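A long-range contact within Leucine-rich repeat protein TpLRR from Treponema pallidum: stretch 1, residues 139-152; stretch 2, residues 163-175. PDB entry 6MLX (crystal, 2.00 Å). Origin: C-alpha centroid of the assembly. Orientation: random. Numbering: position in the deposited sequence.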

# COMPACT_ATOMS: atom_id res chain seq x y z
N GLU A 139 -9.77 4.43 -5.59
CA GLU A 139 -8.71 5.13 -6.31
C GLU A 139 -7.40 4.39 -6.11
O GLU A 139 -6.97 4.18 -4.97
CB GLU A 139 -8.62 6.58 -5.81
CG GLU A 139 -7.52 7.42 -6.41
CD GLU A 139 -7.60 8.87 -5.95
OE1 GLU A 139 -6.62 9.60 -6.17
OE2 GLU A 139 -8.65 9.27 -5.36
N ILE A 140 -6.76 4.00 -7.22
CA ILE A 140 -5.47 3.30 -7.19
C ILE A 140 -4.53 3.97 -8.19
O ILE A 140 -4.77 3.93 -9.40
CB ILE A 140 -5.61 1.81 -7.55
CG1 ILE A 140 -6.70 1.14 -6.71
CG2 ILE A 140 -4.27 1.11 -7.35
CD1 ILE A 140 -7.13 -0.22 -7.24
N GLY A 141 -3.44 4.55 -7.68
CA GLY A 141 -2.55 5.33 -8.50
C GLY A 141 -1.67 4.51 -9.43
O GLY A 141 -1.54 3.28 -9.31
N SER A 142 -1.04 5.21 -10.37
CA SER A 142 -0.16 4.57 -11.32
C SER A 142 1.03 3.93 -10.61
O SER A 142 1.48 4.38 -9.56
CB SER A 142 0.31 5.59 -12.36
OG SER A 142 1.13 6.56 -11.76
N GLY A 143 1.51 2.82 -11.18
CA GLY A 143 2.65 2.11 -10.62
C GLY A 143 2.47 1.55 -9.22
O GLY A 143 3.47 1.24 -8.56
N ALA A 144 1.22 1.41 -8.75
CA ALA A 144 0.99 1.04 -7.36
C ALA A 144 1.68 -0.27 -6.99
O ALA A 144 2.13 -0.43 -5.85
CB ALA A 144 -0.51 0.94 -7.08
N PHE A 145 1.78 -1.21 -7.93
CA PHE A 145 2.48 -2.47 -7.68
C PHE A 145 3.66 -2.65 -8.64
O PHE A 145 4.00 -3.77 -9.01
CB PHE A 145 1.50 -3.63 -7.76
CG PHE A 145 0.37 -3.50 -6.79
CD1 PHE A 145 0.55 -3.84 -5.46
CD2 PHE A 145 -0.86 -2.99 -7.20
CE1 PHE A 145 -0.48 -3.70 -4.54
CE2 PHE A 145 -1.90 -2.84 -6.29
CZ PHE A 145 -1.71 -3.20 -4.97
N ARG A 146 4.30 -1.53 -9.01
CA ARG A 146 5.47 -1.57 -9.88
C ARG A 146 6.57 -2.42 -9.25
O ARG A 146 6.87 -2.29 -8.06
CB ARG A 146 5.98 -0.14 -10.12
CG ARG A 146 7.16 -0.02 -11.08
CD ARG A 146 7.72 1.42 -11.10
NE ARG A 146 6.66 2.44 -11.20
CZ ARG A 146 5.98 2.69 -12.32
NH1 ARG A 146 6.24 2.00 -13.42
NH2 ARG A 146 5.04 3.63 -12.34
N ASP A 147 7.14 -3.33 -10.04
CA ASP A 147 8.29 -4.13 -9.62
C ASP A 147 8.00 -4.97 -8.37
O ASP A 147 8.91 -5.22 -7.57
CB ASP A 147 9.52 -3.26 -9.36
CG ASP A 147 9.86 -2.42 -10.53
OD1 ASP A 147 9.84 -2.94 -11.65
OD2 ASP A 147 10.12 -1.22 -10.32
N CYS A 148 6.76 -5.41 -8.20
CA CYS A 148 6.44 -6.42 -7.19
C CYS A 148 6.71 -7.79 -7.83
O CYS A 148 5.83 -8.46 -8.36
CB CYS A 148 5.01 -6.26 -6.70
SG CYS A 148 4.79 -4.75 -5.67
N ALA A 149 7.99 -8.18 -7.80
CA ALA A 149 8.42 -9.32 -8.60
C ALA A 149 7.88 -10.65 -8.09
O ALA A 149 7.89 -11.63 -8.83
CB ALA A 149 9.95 -9.37 -8.66
N GLU A 150 7.42 -10.71 -6.84
CA GLU A 150 6.85 -11.94 -6.32
C GLU A 150 5.32 -11.93 -6.26
O GLU A 150 4.72 -12.94 -5.86
CB GLU A 150 7.43 -12.23 -4.93
CG GLU A 150 8.93 -12.63 -4.97
CD GLU A 150 9.20 -13.97 -5.64
OE1 GLU A 150 8.27 -14.78 -5.82
OE2 GLU A 150 10.38 -14.22 -6.01
N LEU A 151 4.69 -10.82 -6.66
CA LEU A 151 3.24 -10.68 -6.68
C LEU A 151 2.60 -11.70 -7.61
O LEU A 151 2.75 -11.60 -8.83
CB LEU A 151 2.86 -9.27 -7.13
CG LEU A 151 1.38 -8.94 -7.18
CD1 LEU A 151 0.74 -9.26 -5.83
CD2 LEU A 151 1.20 -7.48 -7.54
N ALA A 152 1.88 -12.67 -7.05
CA ALA A 152 1.27 -13.74 -7.82
C ALA A 152 -0.22 -13.52 -8.08
O ALA A 152 -0.72 -13.96 -9.12
CB ALA A 152 1.47 -15.08 -7.11
N LEU A 163 -7.45 0.83 -14.85
CA LEU A 163 -6.17 0.34 -14.36
C LEU A 163 -5.11 1.37 -14.76
O LEU A 163 -4.83 1.55 -15.96
CB LEU A 163 -5.85 -1.05 -14.91
CG LEU A 163 -6.88 -2.12 -14.57
CD1 LEU A 163 -6.46 -3.45 -15.13
CD2 LEU A 163 -7.08 -2.23 -13.07
N ALA A 164 -4.54 2.05 -13.77
CA ALA A 164 -3.69 3.21 -14.02
C ALA A 164 -2.39 2.80 -14.71
O ALA A 164 -2.03 1.62 -14.81
CB ALA A 164 -3.38 3.92 -12.70
N ASP A 165 -1.67 3.83 -15.18
CA ASP A 165 -0.41 3.64 -15.89
C ASP A 165 0.55 2.75 -15.10
O ASP A 165 0.79 2.97 -13.91
CB ASP A 165 0.26 5.00 -16.14
CG ASP A 165 -0.48 5.87 -17.16
OD1 ASP A 165 -1.47 5.43 -17.79
OD2 ASP A 165 -0.03 7.01 -17.34
N GLY A 166 1.11 1.76 -15.79
CA GLY A 166 2.14 0.91 -15.21
C GLY A 166 1.75 0.24 -13.90
O GLY A 166 2.63 -0.08 -13.09
N LEU A 167 0.45 0.02 -13.69
CA LEU A 167 -0.03 -0.49 -12.40
C LEU A 167 0.71 -1.77 -12.00
O LEU A 167 1.17 -1.90 -10.87
CB LEU A 167 -1.54 -0.73 -12.44
CG LEU A 167 -2.18 -1.29 -11.17
CD1 LEU A 167 -1.97 -0.35 -10.00
CD2 LEU A 167 -3.65 -1.52 -11.39
N PHE A 168 0.86 -2.71 -12.94
CA PHE A 168 1.54 -3.98 -12.67
C PHE A 168 2.84 -4.13 -13.45
O PHE A 168 3.27 -5.24 -13.76
CB PHE A 168 0.60 -5.16 -12.97
CG PHE A 168 -0.66 -5.15 -12.16
CD1 PHE A 168 -0.63 -5.36 -10.79
CD2 PHE A 168 -1.89 -4.94 -12.78
CE1 PHE A 168 -1.79 -5.36 -10.04
CE2 PHE A 168 -3.07 -4.93 -12.03
CZ PHE A 168 -3.02 -5.13 -10.66
N GLU A 169 3.48 -3.01 -13.78
CA GLU A 169 4.74 -3.05 -14.51
C GLU A 169 5.81 -3.80 -13.71
O GLU A 169 6.05 -3.52 -12.54
CB GLU A 169 5.21 -1.63 -14.83
CG GLU A 169 6.50 -1.56 -15.60
CD GLU A 169 6.96 -0.14 -15.82
OE1 GLU A 169 6.17 0.70 -16.31
OE2 GLU A 169 8.11 0.16 -15.44
N GLY A 170 6.45 -4.77 -14.37
CA GLY A 170 7.49 -5.54 -13.72
C GLY A 170 7.00 -6.63 -12.79
O GLY A 170 7.81 -7.18 -12.03
N CYS A 171 5.71 -6.97 -12.82
CA CYS A 171 5.17 -8.04 -11.98
C CYS A 171 5.30 -9.34 -12.75
O CYS A 171 4.35 -9.90 -13.30
CB CYS A 171 3.72 -7.75 -11.58
SG CYS A 171 3.57 -6.33 -10.46
N ARG A 172 6.53 -9.84 -12.79
CA ARG A 172 6.85 -10.97 -13.64
C ARG A 172 6.29 -12.29 -13.12
O ARG A 172 6.31 -13.27 -13.87
CB ARG A 172 8.36 -11.08 -13.82
CG ARG A 172 9.17 -10.91 -12.57
CD ARG A 172 10.63 -11.24 -12.86
NE ARG A 172 11.52 -10.87 -11.77
CZ ARG A 172 11.79 -11.66 -10.74
NH1 ARG A 172 11.23 -12.85 -10.65
NH2 ARG A 172 12.62 -11.26 -9.78
N ASN A 173 5.77 -12.35 -11.90
CA ASN A 173 5.16 -13.57 -11.39
C ASN A 173 3.64 -13.47 -11.28
O ASN A 173 3.01 -14.38 -10.73
CB ASN A 173 5.76 -13.95 -10.04
CG ASN A 173 7.00 -14.79 -10.20
OD1 ASN A 173 6.98 -15.82 -10.89
ND2 ASN A 173 8.09 -14.37 -9.58
N LEU A 174 3.04 -12.41 -11.82
CA LEU A 174 1.60 -12.21 -11.71
C LEU A 174 0.87 -13.20 -12.61
O LEU A 174 1.10 -13.23 -13.82
CB LEU A 174 1.25 -10.78 -12.08
CG LEU A 174 -0.23 -10.42 -12.00
CD1 LEU A 174 -0.77 -10.67 -10.58
CD2 LEU A 174 -0.45 -8.98 -12.42
N VAL A 175 -0.01 -14.02 -12.02
CA VAL A 175 -0.75 -14.98 -12.81
C VAL A 175 -2.26 -14.91 -12.61
O VAL A 175 -3.01 -15.46 -13.42
CB VAL A 175 -0.26 -16.43 -12.54
CG1 VAL A 175 1.23 -16.56 -12.83
CG2 VAL A 175 -0.53 -16.81 -11.13
O HOH W 1 -5.82 2.04 -11.22

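Two successive turn-rich stretches of the leucine-rich repeat protein stack, each a chain of alternating type II and type I beta turns, and bury 965 Å² between them. Their backbones pair in rungs: Gly 143 N donates to Asp 165 O (2.8 Å), Phe 145 N to Leu 167 O (3.1 Å), Asp 147 N to Glu 169 O (2.7 Å) and Val 175 N to Ala 152 O (3.0 Å). Gly 143 CA meets Gly 166 O at 3.3 Å in a CA-H...O contact. Gly 170 leaves room: a CB there would clash with Asp 147 OD1. The backbone from Ile 140 to Ser 142, with a glycine at its middle, receives Ala 164 CB, 3.5 Å from Ser 142 N. Leu 167 CD1 is the knob, lodged among Ile 140 CG2 (3.8 Å), Ala 144 CB (3.5 Å) and Phe 145 CD2 (4.0 Å). The rings of Phe 145 and Phe 168 lie nearly parallel but slid apart, barely overlapping; Leu 151 CD2 reaches Phe 168 CD1 (4.3 Å) and Cys 171 SG (3.9 Å). Opposite charges pair Arg 146 NH1 with Glu 169 OE1 (3.2 Å), a salt bridge at the guanidinium edge. Asn 173 ND2 donates to Ala 149 O (2.8 Å), while Ala 149 CB sits over the Arg 172 guanidinium face.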